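Local coordinates for uncharacterized protein GEBA250068378 (PDB 3NKG) that is of unknown function but has a beta-rich fold probably related to galactose-binding-like domains, and so may bind a sugar, at residues Y63-G68 against I135-L140; K52-F57 against G129-D134; V74-A79 against I87-D92. One frame throughout, in Å; residues are numbered along the deposited sequence.

Interaction 1. Residues Y63-G68 against I135-L140; sequences YDPRDG and ITTISL
Pro65 leans its ring on Thr137, with CB 3.3 Å from Thr137 OG1 and CG following at 3.5 Å, the two side chains running past each other at a slant. The threonine hydroxyl stands anti to its carbonyl carbon (chi1 -57°), which sets OG1 against the proline ring and sends CG2 anti to the backbone N. That hydroxyl is hydrogen-bonded to His33 ND1 of strand 30-38 and meets the proline by van der Waals contact. Arg66 lies alongside Thr137, its CG touching OG1, before the chain bends at chi3 (-59°) and returns to Asp64. There, in the conformer described, NE and NH2 grip the carboxylate side-on, NH2 to Asp64 OD2 at 2.9 Å nearly in the guanidinium plane. Asp64 OD1 also accepts from Arg66 N at 2.9 Å, from above the carboxylate plane, closing an Asx turn. Thr137 N donates weakly to Pro65 O (3.3 Å), and a water lies within bonding distance of both Arg66 O and Thr137 O. The loop docks near a classic beta bulge, where Ile135 and Thr136 both face Leu34. A turn braced by its Asx bond thus rests on the strand through proline carbons against an already bonded hydroxyl, one weak backbone bond and a water.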
# COMPACT_ATOMS: atom_id res chain seq x y z
N TYR A 63 2.74 -2.20 11.27
CA TYR A 63 4.10 -1.68 11.30
C TYR A 63 4.09 -0.19 10.97
O TYR A 63 3.39 0.25 10.07
CB TYR A 63 4.96 -2.46 10.29
CG TYR A 63 5.05 -3.93 10.60
CD1 TYR A 63 4.07 -4.82 10.16
CD2 TYR A 63 6.11 -4.44 11.34
CE1 TYR A 63 4.13 -6.16 10.46
CE2 TYR A 63 6.19 -5.81 11.66
CZ TYR A 63 5.19 -6.66 11.22
OH TYR A 63 5.25 -8.01 11.49
N ASP A 64 4.86 0.60 11.72
CA ASP A 64 4.96 2.04 11.48
C ASP A 64 5.72 2.30 10.18
O ASP A 64 6.86 1.87 10.05
CB ASP A 64 5.70 2.69 12.65
CG ASP A 64 5.61 4.21 12.64
OD1 ASP A 64 5.49 4.82 11.54
OD2 ASP A 64 5.69 4.77 13.77
N PRO A 65 5.09 2.97 9.20
CA PRO A 65 5.79 3.18 7.92
C PRO A 65 7.03 4.08 8.06
O PRO A 65 7.90 4.06 7.20
CB PRO A 65 4.73 3.87 7.04
CG PRO A 65 3.75 4.48 8.01
CD PRO A 65 3.72 3.53 9.20
N ARG A 66 7.10 4.86 9.13
CA ARG A 66 8.23 5.78 9.31
C ARG A 66 9.55 5.05 9.56
O ARG A 66 10.59 5.46 9.06
CB ARG A 66 7.94 6.79 10.43
CG ARG A 66 6.67 7.61 10.21
CD ARG A 66 6.31 8.47 11.41
NE ARG A 66 6.09 7.69 12.62
CZ ARG A 66 5.77 8.22 13.80
NH1 ARG A 66 5.61 9.54 13.91
NH2 ARG A 66 5.58 7.44 14.86
N ASP A 67 9.51 3.96 10.33
CA ASP A 67 10.74 3.27 10.68
C ASP A 67 10.64 1.76 10.65
O ASP A 67 11.60 1.06 10.95
CB ASP A 67 11.24 3.72 12.05
CG ASP A 67 10.18 3.60 13.11
OD1 ASP A 67 9.19 2.88 12.87
OD2 ASP A 67 10.34 4.22 14.18
N GLY A 68 9.46 1.26 10.30
CA GLY A 68 9.28 -0.19 10.19
C GLY A 68 9.02 -0.86 11.54
O GLY A 68 8.85 -2.07 11.59
N ILE A 135 3.19 1.24 3.04
CA ILE A 135 4.44 0.82 2.40
C ILE A 135 5.65 1.51 3.06
O ILE A 135 6.55 0.85 3.61
CB ILE A 135 4.48 1.17 0.90
CG1 ILE A 135 3.33 0.53 0.13
CG2 ILE A 135 5.79 0.72 0.29
CD1 ILE A 135 3.05 1.22 -1.21
N THR A 136 5.67 2.83 2.98
CA THR A 136 6.78 3.59 3.56
C THR A 136 6.40 5.06 3.76
O THR A 136 5.33 5.51 3.32
CB THR A 136 8.09 3.45 2.69
OG1 THR A 136 9.23 3.94 3.41
CG2 THR A 136 7.95 4.23 1.37
N THR A 137 7.25 5.78 4.47
CA THR A 137 7.13 7.23 4.62
C THR A 137 8.43 7.85 4.11
O THR A 137 9.52 7.40 4.48
CB THR A 137 6.95 7.60 6.09
OG1 THR A 137 5.81 6.91 6.62
CG2 THR A 137 6.76 9.12 6.27
N ILE A 138 8.32 8.87 3.26
CA ILE A 138 9.49 9.45 2.62
C ILE A 138 9.46 10.99 2.68
O ILE A 138 8.40 11.62 2.47
CB ILE A 138 9.59 8.99 1.15
CG1 ILE A 138 10.83 9.59 0.47
CG2 ILE A 138 8.37 9.43 0.38
CD1 ILE A 138 10.95 9.20 -1.01
N SER A 139 10.60 11.60 2.98
CA SER A 139 10.69 13.05 2.98
C SER A 139 10.95 13.55 1.56
O SER A 139 11.99 13.25 0.98
CB SER A 139 11.80 13.56 3.91
OG SER A 139 11.50 13.23 5.26
N LEU A 140 10.00 14.32 1.01
CA LEU A 140 10.14 14.90 -0.34
C LEU A 140 10.13 16.43 -0.26
O LEU A 140 9.32 17.02 0.46
CB LEU A 140 8.98 14.44 -1.24
CG LEU A 140 8.91 12.91 -1.42
CD1 LEU A 140 7.56 12.43 -1.96
CD2 LEU A 140 10.03 12.45 -2.32
O HOH W 1 10.37 5.73 6.45

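Interaction 2. Residues K52-F57 against G129-D134; sequences KRVWKF and GAYTRD. With ACY (acetic acid), chain C.
Tyr131 meets Val54 and is the first residue of 129-134 to touch the helix. Its backbone angles are of the left-handed helical kind, and CG lies anti to the carbonyl carbon (chi1 -60°), so that the ring extends to the helix and its CD1 packs on Val54 CG1 at 3.7 Å. The two side chains cross at about a right angle. An acetic acid molecule, probably from the crystallisation liquor, lies over one face of the tyrosine ring and one face of Trp55. Tyr131 N donates to its OXT at 3.1 Å in a nearly straight bond (169°), and Asn126 ND2 supplies a second. Thr132 begins the strand and turns from the helix. Arg133 turns back toward it: the chain bends at chi3 and brings NH2 to 3.4 Å from Phe57 O, while the firm bonds of its guanidinium go to the backbone carbonyls of Leu58, Gly125 and Thr96. This buried charge is therefore ringed by carbonyl oxygens. Helix 49-58 accordingly sits at the start of strand 132-140, with Val54 and Phe57 also resting on Phe38 of neighbouring strand 30-38, and Lys52, Trp55 and Lys56 touching helix 76-83.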
# COMPACT_ATOMS: atom_id res chain seq x y z
N LYS A 52 -13.99 -9.15 4.97
CA LYS A 52 -13.20 -10.19 5.63
C LYS A 52 -12.15 -10.80 4.71
O LYS A 52 -11.06 -11.14 5.16
CB LYS A 52 -14.08 -11.31 6.18
CG LYS A 52 -14.89 -10.94 7.40
CD LYS A 52 -15.72 -12.15 7.83
CE LYS A 52 -16.62 -11.83 9.01
NZ LYS A 52 -17.70 -10.86 8.63
N ARG A 53 -12.45 -10.96 3.43
CA ARG A 53 -11.44 -11.54 2.54
C ARG A 53 -10.30 -10.56 2.37
O ARG A 53 -9.14 -10.97 2.29
CB ARG A 53 -12.01 -11.86 1.17
CG ARG A 53 -13.19 -12.80 1.19
CD ARG A 53 -13.57 -13.16 -0.23
NE ARG A 53 -14.31 -14.40 -0.29
CZ ARG A 53 -15.57 -14.49 -0.72
NH1 ARG A 53 -16.21 -13.40 -1.13
NH2 ARG A 53 -16.17 -15.67 -0.75
N VAL A 54 -10.62 -9.27 2.32
CA VAL A 54 -9.58 -8.27 2.16
C VAL A 54 -8.75 -8.15 3.42
O VAL A 54 -7.53 -8.04 3.35
CB VAL A 54 -10.11 -6.90 1.72
CG1 VAL A 54 -9.00 -5.86 1.80
CG2 VAL A 54 -10.66 -6.98 0.29
N TRP A 55 -9.41 -8.16 4.58
CA TRP A 55 -8.71 -8.25 5.84
C TRP A 55 -7.75 -9.46 5.86
O TRP A 55 -6.58 -9.36 6.23
CB TRP A 55 -9.71 -8.41 6.97
CG TRP A 55 -9.19 -7.97 8.26
CD1 TRP A 55 -7.89 -7.69 8.58
CD2 TRP A 55 -9.96 -7.72 9.44
NE1 TRP A 55 -7.81 -7.28 9.89
CE2 TRP A 55 -9.06 -7.30 10.44
CE3 TRP A 55 -11.32 -7.84 9.75
CZ2 TRP A 55 -9.49 -6.99 11.73
CZ3 TRP A 55 -11.74 -7.52 11.02
CH2 TRP A 55 -10.82 -7.11 12.00
N LYS A 56 -8.25 -10.61 5.45
CA LYS A 56 -7.42 -11.81 5.42
C LYS A 56 -6.13 -11.60 4.61
O LYS A 56 -5.01 -11.93 5.06
CB LYS A 56 -8.22 -12.99 4.86
CG LYS A 56 -7.35 -14.23 4.58
CD LYS A 56 -8.24 -15.38 4.08
CE LYS A 56 -7.47 -16.35 3.19
NZ LYS A 56 -8.42 -17.38 2.64
N PHE A 57 -6.29 -11.03 3.42
CA PHE A 57 -5.17 -10.72 2.51
C PHE A 57 -4.17 -9.72 3.15
O PHE A 57 -2.95 -9.90 3.06
CB PHE A 57 -5.73 -10.14 1.19
CG PHE A 57 -4.69 -9.91 0.13
CD1 PHE A 57 -4.03 -8.70 0.02
CD2 PHE A 57 -4.36 -10.93 -0.77
CE1 PHE A 57 -3.05 -8.49 -0.98
CE2 PHE A 57 -3.40 -10.74 -1.76
CZ PHE A 57 -2.73 -9.51 -1.87
N GLY A 129 -5.22 3.41 7.92
CA GLY A 129 -6.58 3.69 7.47
C GLY A 129 -7.46 2.46 7.23
O GLY A 129 -7.13 1.34 7.64
N ALA A 130 -8.59 2.67 6.56
CA ALA A 130 -9.49 1.59 6.22
C ALA A 130 -8.98 0.77 5.04
O ALA A 130 -8.72 1.31 3.98
CB ALA A 130 -10.89 2.13 5.91
N TYR A 131 -8.84 -0.52 5.25
CA TYR A 131 -8.41 -1.43 4.18
C TYR A 131 -7.19 -0.91 3.46
O TYR A 131 -7.18 -0.78 2.23
CB TYR A 131 -9.56 -1.70 3.20
CG TYR A 131 -10.75 -2.34 3.90
CD1 TYR A 131 -10.69 -3.68 4.30
CD2 TYR A 131 -11.91 -1.61 4.17
CE1 TYR A 131 -11.76 -4.29 4.94
CE2 TYR A 131 -12.99 -2.22 4.82
CZ TYR A 131 -12.91 -3.55 5.20
OH TYR A 131 -13.96 -4.16 5.84
N THR A 132 -6.15 -0.60 4.23
CA THR A 132 -4.93 -0.07 3.64
C THR A 132 -3.73 -0.94 4.00
O THR A 132 -3.72 -1.67 5.01
CB THR A 132 -4.60 1.38 4.13
OG1 THR A 132 -4.32 1.36 5.53
CG2 THR A 132 -5.75 2.33 3.87
N ARG A 133 -2.71 -0.85 3.18
CA ARG A 133 -1.43 -1.38 3.58
C ARG A 133 -0.39 -0.26 3.45
O ARG A 133 -0.30 0.39 2.40
CB ARG A 133 -1.03 -2.58 2.73
CG ARG A 133 0.41 -2.94 3.04
CD ARG A 133 0.77 -4.25 2.56
NE ARG A 133 0.12 -5.36 3.26
CZ ARG A 133 0.14 -6.59 2.77
NH1 ARG A 133 0.75 -6.80 1.60
NH2 ARG A 133 -0.45 -7.60 3.42
N ASP A 134 0.32 -0.00 4.54
CA ASP A 134 1.32 1.06 4.62
C ASP A 134 2.63 0.53 4.02
O ASP A 134 3.11 -0.54 4.41
CB ASP A 134 1.51 1.49 6.07
CG ASP A 134 0.34 2.36 6.60
OD1 ASP A 134 -0.49 2.79 5.77
OD2 ASP A 134 0.25 2.63 7.83
C ACY C . -9.39 -3.07 8.03
O ACY C . -8.31 -3.51 8.52
OXT ACY C . -9.74 -1.86 7.86
CH3 ACY C . -10.37 -4.11 7.63

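Interaction 3. Residues V74-A79 against I87-D92; sequences VDYRLA and IDETYD
The ring of Tyr76 fills a hollow in the 87-92 loop, bounded by Ile87, the Asp88 carbonyl and Glu89. Its CE1 comes to 3.4 Å from Asp88 O and 3.6 Å from Glu89 CA, and touches Ile87 CD1 at 4.0 Å. With CG anti to the backbone N (chi1 161°), the ring swings off the helix across the loop, and the Glu89 side chain crosses it obliquely, CB 4.1 Å from CZ. Replacing Tyr76 with an alanine would probably open a gap between helix and turn and leave Glu89 CB and Ile87 CD1 without their aromatic neighbour. The hollow is shaped by a type I turn from Asp88 to Tyr91, whose Asx turn lets Asp88 OD1 accept from both Thr90 N and Thr90 OG1; Asp75 N-caps the helix that carries Tyr76, through OD2 to Arg77 N (2.7 Å). A second bump, the methyl of Ala79, sits between Ile87 CD1 and Tyr91 CE2, each 4.0 Å away. Ile87 CD1 also presses on Ala79 O at 3.7 Å, while its CG2 branch lies over one face of the Tyr91 ring, toward the rim. A water bonded to Tyr76 OH (2.9 Å) reaches Ile87 O weakly.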
# COMPACT_ATOMS: atom_id res chain seq x y z
N VAL A 74 -0.87 -9.46 16.58
CA VAL A 74 -2.11 -10.20 16.73
C VAL A 74 -1.84 -11.68 16.53
O VAL A 74 -1.20 -12.06 15.55
CB VAL A 74 -3.16 -9.71 15.73
CG1 VAL A 74 -4.41 -10.61 15.76
CG2 VAL A 74 -3.54 -8.26 16.03
N ASP A 75 -2.29 -12.49 17.48
CA ASP A 75 -2.11 -13.94 17.43
C ASP A 75 -3.16 -14.60 16.53
O ASP A 75 -4.23 -14.04 16.30
CB ASP A 75 -2.26 -14.56 18.82
CG ASP A 75 -1.98 -16.05 18.82
OD1 ASP A 75 -0.79 -16.40 18.87
OD2 ASP A 75 -2.93 -16.86 18.76
N TYR A 76 -2.83 -15.79 16.05
CA TYR A 76 -3.76 -16.61 15.29
C TYR A 76 -5.14 -16.74 15.92
O TYR A 76 -6.14 -16.64 15.22
CB TYR A 76 -3.15 -18.02 15.02
CG TYR A 76 -4.18 -19.04 14.65
CD1 TYR A 76 -4.66 -19.15 13.35
CD2 TYR A 76 -4.70 -19.90 15.61
CE1 TYR A 76 -5.64 -20.09 13.02
CE2 TYR A 76 -5.66 -20.83 15.30
CZ TYR A 76 -6.13 -20.92 14.01
OH TYR A 76 -7.09 -21.87 13.73
N ARG A 77 -5.21 -16.97 17.24
CA ARG A 77 -6.53 -17.11 17.88
C ARG A 77 -7.49 -15.96 17.57
O ARG A 77 -8.67 -16.18 17.32
CB ARG A 77 -6.40 -17.24 19.39
CG ARG A 77 -5.90 -18.57 19.85
CD ARG A 77 -5.99 -18.65 21.36
NE ARG A 77 -5.13 -19.70 21.88
CZ ARG A 77 -4.98 -19.97 23.17
NH1 ARG A 77 -5.64 -19.27 24.09
NH2 ARG A 77 -4.16 -20.95 23.54
N LEU A 78 -6.98 -14.73 17.58
CA LEU A 78 -7.84 -13.57 17.33
C LEU A 78 -8.21 -13.47 15.86
O LEU A 78 -9.36 -13.17 15.54
CB LEU A 78 -7.15 -12.27 17.73
CG LEU A 78 -7.59 -11.58 19.01
CD1 LEU A 78 -6.88 -10.25 19.11
CD2 LEU A 78 -9.13 -11.40 19.09
N ALA A 79 -7.24 -13.67 14.98
CA ALA A 79 -7.52 -13.73 13.56
C ALA A 79 -8.57 -14.81 13.29
O ALA A 79 -9.40 -14.66 12.41
CB ALA A 79 -6.25 -14.02 12.76
N ILE A 87 -9.71 -19.02 7.23
CA ILE A 87 -8.31 -19.31 7.47
C ILE A 87 -8.15 -20.66 8.17
O ILE A 87 -9.12 -21.22 8.67
CB ILE A 87 -7.61 -18.18 8.31
CG1 ILE A 87 -8.12 -18.17 9.74
CG2 ILE A 87 -7.80 -16.83 7.63
CD1 ILE A 87 -7.35 -17.25 10.71
N ASP A 88 -6.92 -21.17 8.19
CA ASP A 88 -6.59 -22.37 8.94
C ASP A 88 -5.36 -22.06 9.76
O ASP A 88 -4.88 -20.91 9.77
CB ASP A 88 -6.37 -23.57 8.02
CG ASP A 88 -5.16 -23.41 7.10
OD1 ASP A 88 -4.29 -22.54 7.35
OD2 ASP A 88 -5.08 -24.19 6.13
N GLU A 89 -4.83 -23.07 10.45
CA GLU A 89 -3.85 -22.76 11.46
C GLU A 89 -2.51 -22.39 10.88
O GLU A 89 -1.60 -22.03 11.63
CB GLU A 89 -3.72 -23.89 12.49
CG GLU A 89 -4.18 -25.24 12.02
CD GLU A 89 -4.73 -26.06 13.18
OE1 GLU A 89 -4.74 -25.53 14.31
OE2 GLU A 89 -5.17 -27.22 12.95
N THR A 90 -2.37 -22.45 9.56
CA THR A 90 -1.12 -22.02 8.95
C THR A 90 -1.11 -20.50 8.66
O THR A 90 -0.13 -20.00 8.13
CB THR A 90 -0.78 -22.80 7.64
OG1 THR A 90 -1.67 -22.39 6.59
CG2 THR A 90 -0.88 -24.34 7.84
N TYR A 91 -2.20 -19.81 8.99
CA TYR A 91 -2.37 -18.40 8.65
C TYR A 91 -1.30 -17.56 9.33
O TYR A 91 -1.08 -17.71 10.54
CB TYR A 91 -3.77 -17.87 9.08
CG TYR A 91 -4.00 -16.41 8.69
CD1 TYR A 91 -4.12 -16.04 7.35
CD2 TYR A 91 -4.03 -15.40 9.66
CE1 TYR A 91 -4.31 -14.70 6.98
CE2 TYR A 91 -4.21 -14.03 9.30
CZ TYR A 91 -4.36 -13.70 7.95
OH TYR A 91 -4.54 -12.39 7.57
N ASP A 92 -0.68 -16.67 8.56
CA ASP A 92 0.34 -15.72 9.03
C ASP A 92 -0.28 -14.32 9.19
O ASP A 92 -0.70 -13.71 8.21
CB ASP A 92 1.46 -15.65 7.98
CG ASP A 92 2.71 -14.88 8.49
OD1 ASP A 92 2.56 -13.86 9.17
OD2 ASP A 92 3.84 -15.32 8.19
O HOH W 2 -8.53 -23.01 11.48

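Overall arrangement
Interactions 1 and 2 share strand 132-140, an outermost strand of its four-stranded antiparallel sheet, and touch where Pro65 CD packs on Asp134 OD2 (3.8 Å), although their centres lie about 18 Å apart. Along the chain their segments alternate: 52-57, 63-68, 129-134, 135-140. Interaction 3 is nested inside both loops; its centre lies about 22 Å from the centre of the chain, about 15 Å from that of interaction 2 and about 26 Å from that of interaction 1. It joins interaction 2 through a probable hydrogen bond between Lys56 O and Tyr91 OH (2.6 Å) and the packing of Lys56 on Ile87. The connection between strands 30-38 and 98-107, which carries both helices and a small two-stranded sheet, thus packs against the end of the sheet.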